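Local coordinates for protein MS5a (PDB 6L77) that has no settled function but is linked to meiosis in Brassica napus, and probably enhances papain activity through its cystatin-like fold, at residues S64-R76 / Q80-G92. Residues are numbered along the deposited sequence; the frame is centred on the assembly and turned at random.
Sequences SSFVVFETNVDQR and QIDFTCYISRPKG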
loop_
_atom_site.group_PDB
_atom_site.type_symbol
_atom_site.label_atom_id
_atom_site.label_comp_id
_atom_site.label_asym_id
_atom_site.label_seq_id
_atom_site.Cartn_x
_atom_site.Cartn_y
_atom_site.Cartn_z
ATOM N N SER A 64 16.796 -5.294 19.452
ATOM C CA SER A 64 15.827 -5.599 20.512
ATOM C C SER A 64 15.333 -4.325 21.181
ATOM O O SER A 64 15.199 -4.246 22.411
ATOM C CB SER A 64 16.414 -6.557 21.553
ATOM O OG SER A 64 16.975 -7.684 20.905
ATOM N N SER A 65 15.070 -3.303 20.373
ATOM C CA SER A 65 14.596 -2.046 20.912
ATOM C C SER A 65 13.214 -1.751 20.353
ATOM O O SER A 65 12.828 -2.255 19.293
ATOM C CB SER A 65 15.574 -0.892 20.621
ATOM O OG SER A 65 16.013 -0.893 19.283
ATOM N N PHE A 66 12.450 -0.998 21.127
ATOM C CA PHE A 66 11.119 -0.558 20.742
ATOM C C PHE A 66 11.189 0.943 20.549
ATOM O O PHE A 66 11.630 1.665 21.451
ATOM C CB PHE A 66 10.083 -0.968 21.789
ATOM C CG PHE A 66 9.834 -2.435 21.796
ATOM C CD1 PHE A 66 10.707 -3.294 22.447
ATOM C CD2 PHE A 66 8.790 -2.974 21.075
ATOM C CE1 PHE A 66 10.506 -4.664 22.415
ATOM C CE2 PHE A 66 8.582 -4.342 21.039
ATOM C CZ PHE A 66 9.438 -5.186 21.710
ATOM N N VAL A 67 10.786 1.397 19.369
ATOM C CA VAL A 67 11.000 2.766 18.914
ATOM C C VAL A 67 9.641 3.437 18.736
ATOM O O VAL A 67 8.798 2.947 17.974
ATOM C CB VAL A 67 11.791 2.768 17.601
ATOM C CG1 VAL A 67 12.026 4.198 17.093
ATOM C CG2 VAL A 67 13.118 1.989 17.781
ATOM N N VAL A 68 9.423 4.556 19.424
ATOM C CA VAL A 68 8.182 5.275 19.191
ATOM C C VAL A 68 8.307 6.040 17.880
ATOM O O VAL A 68 9.344 6.639 17.558
ATOM C CB VAL A 68 7.823 6.169 20.396
ATOM C CG1 VAL A 68 8.959 7.118 20.748
ATOM C CG2 VAL A 68 6.500 6.905 20.147
ATOM N N PHE A 69 7.234 6.001 17.110
ATOM C CA PHE A 69 7.244 6.301 15.690
ATOM C C PHE A 69 5.995 7.119 15.385
ATOM O O PHE A 69 4.927 6.820 15.924
ATOM C CB PHE A 69 7.247 4.968 14.928
ATOM C CG PHE A 69 7.550 5.074 13.468
ATOM C CD1 PHE A 69 8.854 4.985 13.023
ATOM C CD2 PHE A 69 6.527 5.197 12.539
ATOM C CE1 PHE A 69 9.149 5.049 11.681
ATOM C CE2 PHE A 69 6.800 5.266 11.183
ATOM C CZ PHE A 69 8.118 5.187 10.749
ATOM N N GLU A 70 6.130 8.146 14.541
ATOM C CA GLU A 70 5.005 8.991 14.142
ATOM C C GLU A 70 4.699 8.775 12.662
ATOM O O GLU A 70 5.619 8.728 11.839
ATOM C CB GLU A 70 5.332 10.459 14.420
ATOM C CG GLU A 70 4.316 11.451 13.924
ATOM C CD GLU A 70 4.661 12.865 14.350
ATOM O OE1 GLU A 70 5.853 13.130 14.614
ATOM O OE2 GLU A 70 3.744 13.704 14.435
ATOM N N THR A 71 3.418 8.605 12.329
ATOM C CA THR A 71 2.963 8.514 10.939
ATOM C C THR A 71 1.825 9.505 10.748
ATOM O O THR A 71 0.898 9.532 11.562
ATOM C CB THR A 71 2.467 7.090 10.586
ATOM O OG1 THR A 71 3.544 6.141 10.690
ATOM C CG2 THR A 71 1.937 7.040 9.162
ATOM N N ASN A 72 1.883 10.314 9.685
ATOM C CA ASN A 72 0.795 11.233 9.339
ATOM C C ASN A 72 0.277 10.891 7.946
ATOM O O ASN A 72 1.064 10.791 6.999
ATOM C CB ASN A 72 1.252 12.695 9.358
ATOM C CG ASN A 72 1.494 13.226 10.764
ATOM O OD1 ASN A 72 1.535 12.473 11.745
ATOM N ND2 ASN A 72 1.673 14.532 10.863
ATOM N N VAL A 73 -1.038 10.716 7.824
ATOM C CA VAL A 73 -1.685 10.364 6.559
ATOM C C VAL A 73 -2.870 11.291 6.356
ATOM O O VAL A 73 -3.667 11.485 7.283
ATOM C CB VAL A 73 -2.160 8.896 6.530
ATOM C CG1 VAL A 73 -3.132 8.662 5.352
ATOM C CG2 VAL A 73 -0.975 7.945 6.426
ATOM N N ASP A 74 -2.983 11.871 5.157
ATOM C CA ASP A 74 -4.191 12.579 4.740
ATOM C C ASP A 74 -5.010 11.659 3.846
ATOM O O ASP A 74 -4.478 11.081 2.897
ATOM C CB ASP A 74 -3.860 13.868 3.990
ATOM C CG ASP A 74 -3.413 14.988 4.917
ATOM O OD1 ASP A 74 -3.450 14.807 6.149
ATOM O OD2 ASP A 74 -3.014 16.049 4.405
ATOM N N GLN A 75 -6.298 11.536 4.144
ATOM C CA GLN A 75 -7.176 10.573 3.495
ATOM C C GLN A 75 -8.246 11.322 2.719
ATOM O O GLN A 75 -8.855 12.258 3.244
ATOM C CB GLN A 75 -7.812 9.647 4.540
ATOM C CG GLN A 75 -8.927 8.744 4.037
ATOM C CD GLN A 75 -9.436 7.809 5.137
ATOM O OE1 GLN A 75 -9.062 6.637 5.195
ATOM N NE2 GLN A 75 -10.282 8.330 6.016
ATOM N N ARG A 76 -8.472 10.917 1.468
ATOM C CA ARG A 76 -9.402 11.629 0.605
ATOM C C ARG A 76 -10.594 10.792 0.173
ATOM O O ARG A 76 -11.479 11.320 -0.505
ATOM C CB ARG A 76 -8.683 12.164 -0.643
ATOM C CG ARG A 76 -7.661 13.247 -0.349
ATOM C CD ARG A 76 -6.835 13.577 -1.591
ATOM N NE ARG A 76 -5.922 12.491 -1.964
ATOM C CZ ARG A 76 -4.720 12.317 -1.428
ATOM N NH1 ARG A 76 -4.289 13.148 -0.486
ATOM N NH2 ARG A 76 -3.950 11.313 -1.824
ATOM N N GLN A 80 -12.391 3.787 -1.626
ATOM C CA GLN A 80 -11.313 3.305 -2.475
ATOM C C GLN A 80 -10.032 3.883 -1.906
ATOM O O GLN A 80 -10.066 4.822 -1.106
ATOM C CB GLN A 80 -11.496 3.738 -3.934
ATOM C CG GLN A 80 -11.142 5.194 -4.150
ATOM C CD GLN A 80 -11.434 5.679 -5.545
ATOM O OE1 GLN A 80 -12.516 6.194 -5.817
ATOM N NE2 GLN A 80 -10.466 5.528 -6.441
ATOM N N ILE A 81 -8.898 3.318 -2.327
ATOM C CA ILE A 81 -7.613 3.856 -1.885
ATOM C C ILE A 81 -7.430 5.265 -2.444
ATOM O O ILE A 81 -7.492 5.476 -3.658
ATOM C CB ILE A 81 -6.464 2.945 -2.314
ATOM C CG1 ILE A 81 -6.521 1.621 -1.556
ATOM C CG2 ILE A 81 -5.140 3.640 -2.049
ATOM C CD1 ILE A 81 -5.351 0.701 -1.880
ATOM N N ASP A 82 -7.203 6.239 -1.558
ATOM C CA ASP A 82 -6.903 7.608 -1.994
ATOM C C ASP A 82 -6.339 8.352 -0.772
ATOM O O ASP A 82 -7.097 8.937 -0.001
ATOM C CB ASP A 82 -8.141 8.291 -2.549
ATOM C CG ASP A 82 -7.834 9.625 -3.191
ATOM O OD1 ASP A 82 -6.660 10.061 -3.143
ATOM O OD2 ASP A 82 -8.769 10.233 -3.753
ATOM N N PHE A 83 -5.015 8.305 -0.602
ATOM C CA PHE A 83 -4.428 8.945 0.575
ATOM C C PHE A 83 -2.953 9.231 0.332
ATOM O O PHE A 83 -2.340 8.671 -0.575
ATOM C CB PHE A 83 -4.601 8.077 1.827
ATOM C CG PHE A 83 -3.861 6.752 1.772
ATOM C CD1 PHE A 83 -2.516 6.672 2.094
ATOM C CD2 PHE A 83 -4.531 5.590 1.424
ATOM C CE1 PHE A 83 -1.853 5.455 2.052
ATOM C CE2 PHE A 83 -3.875 4.374 1.382
ATOM C CZ PHE A 83 -2.537 4.310 1.692
ATOM N N THR A 84 -2.384 10.089 1.181
ATOM C CA THR A 84 -0.971 10.447 1.117
ATOM C C THR A 84 -0.344 10.295 2.495
ATOM O O THR A 84 -0.875 10.823 3.481
ATOM C CB THR A 84 -0.784 11.895 0.632
ATOM O OG1 THR A 84 -1.362 12.048 -0.669
ATOM C CG2 THR A 84 0.713 12.259 0.570
ATOM N N CYS A 85 0.792 9.590 2.559
ATOM C CA CYS A 85 1.599 9.499 3.779
ATOM C C CYS A 85 2.707 10.547 3.710
ATOM O O CYS A 85 3.593 10.468 2.850
ATOM C CB CYS A 85 2.181 8.096 3.958
ATOM S SG CYS A 85 3.250 7.936 5.423
ATOM N N TYR A 86 2.661 11.522 4.621
ATOM C CA TYR A 86 3.565 12.671 4.610
ATOM C C TYR A 86 4.731 12.542 5.577
ATOM O O TYR A 86 5.807 13.080 5.312
ATOM C CB TYR A 86 2.805 13.957 4.969
ATOM C CG TYR A 86 1.849 14.422 3.907
ATOM C CD1 TYR A 86 2.301 15.158 2.815
ATOM C CD2 TYR A 86 0.488 14.144 4.000
ATOM C CE1 TYR A 86 1.425 15.602 1.832
ATOM C CE2 TYR A 86 -0.395 14.578 3.017
ATOM C CZ TYR A 86 0.082 15.310 1.938
ATOM O OH TYR A 86 -0.796 15.740 0.965
ATOM N N ILE A 87 4.521 11.879 6.701
ATOM C CA ILE A 87 5.503 11.772 7.776
ATOM C C ILE A 87 5.530 10.322 8.195
ATOM O O ILE A 87 4.473 9.698 8.316
ATOM C CB ILE A 87 5.125 12.660 8.988
ATOM C CG1 ILE A 87 5.018 14.133 8.582
ATOM C CG2 ILE A 87 6.090 12.443 10.157
ATOM C CD1 ILE A 87 6.332 14.875 8.579
ATOM N N SER A 88 6.728 9.782 8.444
ATOM C CA SER A 88 6.824 8.409 8.940
ATOM C C SER A 88 8.253 8.270 9.477
ATOM O O SER A 88 9.183 8.022 8.713
ATOM C CB SER A 88 6.530 7.381 7.859
ATOM O OG SER A 88 7.487 7.460 6.802
ATOM N N ARG A 89 8.417 8.479 10.780
ATOM C CA ARG A 89 9.768 8.578 11.320
ATOM C C ARG A 89 9.720 8.364 12.826
ATOM O O ARG A 89 8.666 8.556 13.452
ATOM C CB ARG A 89 10.380 9.950 11.010
ATOM C CG ARG A 89 9.580 11.059 11.638
ATOM C CD ARG A 89 10.053 12.433 11.245
ATOM N NE ARG A 89 9.206 13.427 11.892
ATOM C CZ ARG A 89 9.133 14.704 11.529
ATOM N NH1 ARG A 89 9.865 15.154 10.515
ATOM N NH2 ARG A 89 8.320 15.528 12.176
ATOM N N PRO A 90 10.856 7.994 13.439
ATOM C CA PRO A 90 10.944 7.975 14.907
ATOM C C PRO A 90 10.605 9.332 15.498
ATOM O O PRO A 90 11.007 10.381 14.986
ATOM C CB PRO A 90 12.408 7.605 15.176
ATOM C CG PRO A 90 12.825 6.835 13.935
ATOM C CD PRO A 90 12.103 7.536 12.804
ATOM N N LYS A 91 9.868 9.296 16.600
ATOM C CA LYS A 91 9.347 10.490 17.246
ATOM C C LYS A 91 10.296 10.908 18.357
ATOM O O LYS A 91 10.775 10.065 19.123
ATOM C CB LYS A 91 7.955 10.214 17.814
ATOM C CG LYS A 91 7.046 11.407 17.867
ATOM C CD LYS A 91 5.720 11.026 18.500
ATOM C CE LYS A 91 4.757 12.213 18.513
ATOM N NZ LYS A 91 3.575 11.936 19.388
ATOM N N GLY A 92 10.580 12.205 18.430
ATOM C CA GLY A 92 11.499 12.717 19.432
ATOM C C GLY A 92 11.804 14.197 19.306
ATOM O O GLY A 92 11.063 15.029 19.819
HETATM O O HOH W 1 11.708 7.636 18.817
HETATM O O HOH W 2 -3.312 16.229 1.773
#
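R76 reaches across to D82 and T84 near the hairpin turn. Its NE gives a salt bridge to D82 OD1 at 2.8 Å, met from above the carboxylate plane. Its NH1 and NH2 both donate end-on to T84 OG1, at 3.1 and 2.9 Å, with that oxygen in the guanidinium plane. The bend at chi3 (-70°) brings the guanidinium across, with D82 O and F83 CA over one face. Replacing R76 with alanine removes the guanidinium, and D82 is likely to lose its charge mate and T84 OG1 two donors. Nearby, D74 OD2 lies 3.3 Å from Y86 CE2, and one water joins D74 OD2 to Y86 OH. From outside, F102 O bonds to T84 OG1 and F102 N to Y86 OH. Strands 65-75 and 82-88 form an antiparallel hairpin within the cystatin-like sheet, between strands 49-60 and 219-227. A classic beta bulge at Y86 and I87, opposite N72, shifts the register by one: Y86 N bonds to N72 O, and N72 N to I87 O. On the face carrying V73, V73 CG1 packs on F83 CB at 3.9 Å. The F69 ring lies against backbone, with R89 N over one face, 3.3 Å from F69 CZ. F69 CG is anti to the backbone N (chi1 -167°), laying the ring along S88 to P90. Y25 of helix 12-29 meets this ring edge-to-face, and R24 bonds to S88 OG.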